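Side-chain contact in nitrogenase molybdenum-iron protein alpha chain (Clostridium pasteurianum, PDB 4WES), which forms, with its beta partner, the component of nitrogenase that reduces dinitrogen to ammonium at a molybdenum-iron-sulfur cluster: residues A370-Y375 with I381-I386. Numbering follows the deposited sequence.
Sequences AHRDDY and IPTIKI
Arg372, in the first turn of helix 372-376, reaches across to Thr383 at the end of the short 3-10 segment that follows the helix. Its NH1 donates to Thr383 OG1 at 3.1 Å; the N-H...O angle of 146° and an acceptor lying 22° out of the guanidinium plane make this a bent bond. The bend at chi3 (60°) turns the guanidinium out of line with the extended CB-CG-CD part, and the two side chains meet at about a right angle. One water closes the Arg372-Thr383 pair: lying in the guanidinium plane, it accepts from Arg372 NH2 at 3.0 Å and donates to Thr383 OG1. A second, accepting from Arg372 NH1 and Lys385 N, extends the grip to the backbone of Lys385. Thr383 OG1 is also hydrogen-bonded to Val380 O, while Glu376 forms a salt bridge with Arg372 NE. The aliphatic root of the arginine is used as well, its CB lying 4.0 Å from Ile384 CD1.

Asp373 packs its CB on Ile381 CG1 at 3.8 Å. Its carboxylate touches both isoleucine branches, OD1 lying 3.7 Å from Ile384 CD1 and OD2 3.9 Å from Ile381 CD1; OD2 also makes a long, weak ion pair with Arg264 from helix 263-277. The Asp373 side chain is about 12 Å from the bound iron-sulfur-molybdenum cluster, so the contact lies near the cofactor without supplying a ligand to it.

The bonding pattern divides the work: Arg372 ties the returning chain to the helix through one direct and two water-mediated links, whereas Asp373 meets it by van der Waals contact alone. Glu376 at NE, and weakly Glu36, probably offset the arginine's charge, the more so because Lys385 NZ, 4.7 Å from Arg372 NH1, adds a like charge.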
loop_
_atom_site.group_PDB
_atom_site.type_symbol
_atom_site.label_atom_id
_atom_site.label_comp_id
_atom_site.label_asym_id
_atom_site.label_seq_id
_atom_site.Cartn_x
_atom_site.Cartn_y
_atom_site.Cartn_z
ATOM N N ALA A 370 22.867 -28.842 -21.983
ATOM C CA ALA A 370 22.555 -30.186 -22.427
ATOM C C ALA A 370 23.758 -30.788 -23.149
ATOM O O ALA A 370 24.672 -30.094 -23.587
ATOM C CB ALA A 370 21.349 -30.171 -23.353
ATOM N N HIS A 371 23.715 -32.104 -23.318
ATOM C CA HIS A 371 24.775 -32.824 -23.966
ATOM C C HIS A 371 24.340 -33.183 -25.397
ATOM O O HIS A 371 23.171 -33.014 -25.760
ATOM C CB HIS A 371 25.166 -34.090 -23.186
ATOM C CG HIS A 371 25.605 -33.838 -21.777
ATOM N ND1 HIS A 371 26.130 -34.849 -21.006
ATOM C CD2 HIS A 371 25.522 -32.761 -20.960
ATOM C CE1 HIS A 371 26.377 -34.393 -19.791
ATOM N NE2 HIS A 371 26.017 -33.130 -19.729
ATOM N N ARG A 372 25.260 -33.745 -26.190
ATOM C CA ARG A 372 24.914 -34.077 -27.571
ATOM C C ARG A 372 23.709 -35.006 -27.637
ATOM O O ARG A 372 22.910 -34.896 -28.572
ATOM C CB ARG A 372 26.103 -34.698 -28.299
ATOM C CG ARG A 372 27.142 -33.677 -28.755
ATOM C CD ARG A 372 28.243 -34.337 -29.562
ATOM N NE ARG A 372 27.699 -34.980 -30.749
ATOM C CZ ARG A 372 28.078 -36.158 -31.192
ATOM N NH1 ARG A 372 29.129 -36.778 -30.679
ATOM N NH2 ARG A 372 27.410 -36.701 -32.187
ATOM N N ASP A 373 23.561 -35.930 -26.678
ATOM C CA ASP A 373 22.424 -36.843 -26.701
ATOM C C ASP A 373 21.077 -36.129 -26.568
ATOM O O ASP A 373 20.042 -36.624 -27.084
ATOM C CB ASP A 373 22.553 -38.000 -25.687
ATOM C CG ASP A 373 23.106 -37.594 -24.321
ATOM O OD1 ASP A 373 24.105 -36.866 -24.230
ATOM O OD2 ASP A 373 22.554 -38.127 -23.339
ATOM N N ASP A 374 21.020 -35.038 -25.807
ATOM C CA ASP A 374 19.768 -34.282 -25.703
ATOM C C ASP A 374 19.414 -33.589 -27.017
ATOM O O ASP A 374 18.234 -33.404 -27.322
ATOM C CB ASP A 374 19.851 -33.263 -24.584
ATOM C CG ASP A 374 20.181 -33.924 -23.256
ATOM O OD1 ASP A 374 19.303 -34.616 -22.706
ATOM O OD2 ASP A 374 21.336 -33.767 -22.829
ATOM N N TYR A 375 20.428 -33.120 -27.749
ATOM C CA TYR A 375 20.212 -32.492 -29.058
ATOM C C TYR A 375 19.923 -33.513 -30.146
ATOM O O TYR A 375 18.988 -33.334 -30.935
ATOM C CB TYR A 375 21.427 -31.668 -29.445
ATOM C CG TYR A 375 21.663 -30.383 -28.680
ATOM C CD1 TYR A 375 20.960 -29.228 -28.991
ATOM C CD2 TYR A 375 22.594 -30.308 -27.647
ATOM C CE1 TYR A 375 21.198 -28.014 -28.343
ATOM C CE2 TYR A 375 22.856 -29.115 -26.998
ATOM C CZ TYR A 375 22.160 -27.956 -27.347
ATOM O OH TYR A 375 22.375 -26.769 -26.727
ATOM N N ILE A 381 25.417 -41.531 -28.195
ATOM C CA ILE A 381 26.226 -41.662 -26.972
ATOM C C ILE A 381 27.583 -42.355 -27.203
ATOM O O ILE A 381 28.615 -41.885 -26.708
ATOM C CB ILE A 381 25.419 -42.300 -25.817
ATOM C CG1 ILE A 381 24.405 -41.275 -25.269
ATOM C CG2 ILE A 381 26.347 -42.798 -24.728
ATOM C CD1 ILE A 381 23.441 -41.836 -24.249
ATOM N N PRO A 382 27.616 -43.453 -27.987
ATOM C CA PRO A 382 28.919 -44.122 -28.189
ATOM C C PRO A 382 30.000 -43.248 -28.858
ATOM O O PRO A 382 31.194 -43.575 -28.762
ATOM C CB PRO A 382 28.563 -45.306 -29.084
ATOM C CG PRO A 382 27.134 -45.607 -28.748
ATOM C CD PRO A 382 26.503 -44.266 -28.519
ATOM N N THR A 383 29.584 -42.161 -29.505
ATOM C CA THR A 383 30.488 -41.284 -30.234
ATOM C C THR A 383 30.904 -40.063 -29.437
ATOM O O THR A 383 31.720 -39.258 -29.912
ATOM C CB THR A 383 29.842 -40.760 -31.542
ATOM O OG1 THR A 383 28.837 -39.763 -31.264
ATOM C CG2 THR A 383 29.294 -41.865 -32.412
ATOM N N ILE A 384 30.333 -39.884 -28.245
ATOM C CA ILE A 384 30.606 -38.672 -27.481
ATOM C C ILE A 384 32.019 -38.752 -26.881
ATOM O O ILE A 384 32.333 -39.683 -26.152
ATOM C CB ILE A 384 29.541 -38.441 -26.392
ATOM C CG1 ILE A 384 28.191 -38.159 -27.052
ATOM C CG2 ILE A 384 29.953 -37.278 -25.498
ATOM C CD1 ILE A 384 27.063 -37.940 -26.083
ATOM N N LYS A 385 32.839 -37.759 -27.233
ATOM C CA LYS A 385 34.211 -37.629 -26.781
ATOM C C LYS A 385 34.222 -37.125 -25.361
ATOM O O LYS A 385 33.559 -36.188 -25.032
ATOM C CB LYS A 385 34.935 -36.600 -27.639
ATOM C CG LYS A 385 35.069 -36.980 -29.106
ATOM C CD LYS A 385 34.774 -35.796 -30.011
ATOM C CE LYS A 385 34.169 -36.256 -31.327
ATOM N NZ LYS A 385 33.362 -35.181 -31.968
ATOM N N ILE A 386 35.071 -37.700 -24.551
ATOM C CA ILE A 386 35.186 -37.313 -23.180
ATOM C C ILE A 386 35.982 -36.013 -23.100
ATOM O O ILE A 386 37.117 -35.969 -23.488
ATOM C CB ILE A 386 35.935 -38.396 -22.394
ATOM C CG1 ILE A 386 35.317 -39.787 -22.669
ATOM C CG2 ILE A 386 35.946 -38.047 -20.912
ATOM C CD1 ILE A 386 35.955 -40.921 -21.892
HETATM O O HOH W 1 31.507 -35.673 -29.327
HETATM O O HOH W 2 27.614 -39.016 -34.037
#